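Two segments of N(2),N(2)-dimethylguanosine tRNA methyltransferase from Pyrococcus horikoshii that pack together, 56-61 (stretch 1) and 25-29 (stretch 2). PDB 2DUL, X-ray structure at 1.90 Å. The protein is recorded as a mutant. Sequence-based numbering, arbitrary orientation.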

# COMPACT_ATOMS: atom_id res chain seq x y z
N SER A 56 -9.36 4.72 -12.93
CA SER A 56 -8.34 4.92 -13.96
C SER A 56 -7.92 6.30 -14.44
O SER A 56 -6.78 6.47 -14.86
CB SER A 56 -8.71 4.09 -15.20
OG SER A 56 -9.02 2.76 -14.84
N ALA A 57 -8.83 7.27 -14.42
CA ALA A 57 -8.50 8.62 -14.89
C ALA A 57 -8.05 8.56 -16.36
O ALA A 57 -8.88 8.39 -17.26
CB ALA A 57 -7.40 9.23 -14.02
N THR A 58 -6.75 8.70 -16.61
CA THR A 58 -6.24 8.65 -17.98
C THR A 58 -6.13 7.22 -18.49
O THR A 58 -6.05 6.99 -19.70
CB THR A 58 -4.83 9.28 -18.09
OG1 THR A 58 -3.89 8.47 -17.37
CG2 THR A 58 -4.82 10.69 -17.52
N GLY A 59 -6.14 6.26 -17.57
CA GLY A 59 -6.03 4.86 -17.92
C GLY A 59 -4.61 4.33 -17.86
O GLY A 59 -4.36 3.16 -18.15
N ILE A 60 -3.68 5.18 -17.45
CA ILE A 60 -2.27 4.80 -17.38
C ILE A 60 -1.97 3.52 -16.60
O ILE A 60 -1.17 2.70 -17.05
CB ILE A 60 -1.40 5.95 -16.79
CG1 ILE A 60 0.07 5.53 -16.75
CG2 ILE A 60 -1.88 6.32 -15.39
CD1 ILE A 60 0.67 5.23 -18.11
N ARG A 61 -2.61 3.34 -15.45
CA ARG A 61 -2.35 2.15 -14.64
C ARG A 61 -2.73 0.87 -15.39
O ARG A 61 -1.91 -0.03 -15.53
CB ARG A 61 -3.10 2.23 -13.31
CG ARG A 61 -2.69 1.17 -12.29
CD ARG A 61 -3.43 1.37 -10.97
NE ARG A 61 -3.13 2.67 -10.37
CZ ARG A 61 -2.15 2.91 -9.50
NH1 ARG A 61 -1.98 4.13 -9.02
NH2 ARG A 61 -1.37 1.92 -9.08
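Stretch 2 (25-29) PVFYN

Stretch 2 is an extended segment without regular helix or strand; its residues 26 to 29 all have extended backbone angles. It lies against a type II' turn from Ser 56 to Gly 59, closed by Gly 59 N to Ser 56 O at 2.8 Å. The two stretches run in the same general sense, with Val 26 beside Ala 57 (CA to CA 5.8 Å) and Tyr 28 near Ile 60. No direct hydrogen bond joins them.

Val 26 points toward the turn. Its chi1 is t, and CG1 reaches Ala 57 C at 3.3 Å and Thr 58 CG2 at 3.6 Å. Ala 57 points back, with CB 3.4 Å from Phe 27 O. The Phe 27 side chain, also t, starts sideways and its end leads away; its backbone O contacts Ala 57 CB.

Thr 58 takes chi1 p. This places OG1 to accept from Ile 60 N (3.3 Å) at the start of the helix, while CG2 faces stretch 2, 3.9 Å from Tyr 28 CB. One water bridges the segments: it donates to Phe 27 O at 2.8 Å and hydrogen-bonds Thr 58 OG1 at 2.7 Å.

Tyr 28, chi1 t, starts sideways, but its ring comes nearer. Ile 60 CG2 meets the ring edge, 4.3 Å from Tyr 28 CE1. Tyr 28 OH is hydrogen-bonded elsewhere in the structure.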

# COMPACT_ATOMS: atom_id res chain seq x y z
N PRO A 25 -11.21 18.20 -16.18
CA PRO A 25 -10.34 17.47 -17.13
C PRO A 25 -10.12 16.05 -16.63
O PRO A 25 -11.04 15.40 -16.14
CB PRO A 25 -9.03 18.23 -17.19
CG PRO A 25 -8.97 18.79 -15.77
CD PRO A 25 -10.42 19.22 -15.46
N VAL A 26 -8.88 15.56 -16.77
CA VAL A 26 -8.53 14.22 -16.32
C VAL A 26 -7.19 14.27 -15.61
O VAL A 26 -6.18 14.69 -16.18
CB VAL A 26 -8.44 13.24 -17.51
CG1 VAL A 26 -8.22 11.82 -17.00
CG2 VAL A 26 -9.71 13.32 -18.35
N PHE A 27 -7.18 13.84 -14.36
CA PHE A 27 -5.99 13.85 -13.52
C PHE A 27 -4.87 12.89 -13.91
O PHE A 27 -5.11 11.72 -14.23
CB PHE A 27 -6.40 13.55 -12.07
CG PHE A 27 -5.27 13.66 -11.07
CD1 PHE A 27 -4.80 14.90 -10.66
CD2 PHE A 27 -4.69 12.51 -10.53
CE1 PHE A 27 -3.76 15.01 -9.73
CE2 PHE A 27 -3.65 12.60 -9.60
CZ PHE A 27 -3.19 13.85 -9.20
N TYR A 28 -3.65 13.40 -13.88
CA TYR A 28 -2.45 12.62 -14.15
C TYR A 28 -1.31 13.18 -13.31
O TYR A 28 -1.02 14.38 -13.37
CB TYR A 28 -2.03 12.66 -15.62
CG TYR A 28 -0.73 11.91 -15.85
CD1 TYR A 28 -0.67 10.52 -15.66
CD2 TYR A 28 0.45 12.58 -16.18
CE1 TYR A 28 0.53 9.83 -15.78
CE2 TYR A 28 1.66 11.90 -16.30
CZ TYR A 28 1.70 10.52 -16.10
OH TYR A 28 2.89 9.84 -16.17
N ASN A 29 -0.68 12.32 -12.52
CA ASN A 29 0.43 12.75 -11.68
C ASN A 29 1.65 11.90 -11.99
O ASN A 29 1.71 10.72 -11.64
CB ASN A 29 0.05 12.59 -10.21
CG ASN A 29 1.12 13.10 -9.27
OD1 ASN A 29 2.25 13.38 -9.68
ND2 ASN A 29 0.78 13.23 -7.99
O HOH W 1 -4.04 9.21 -14.74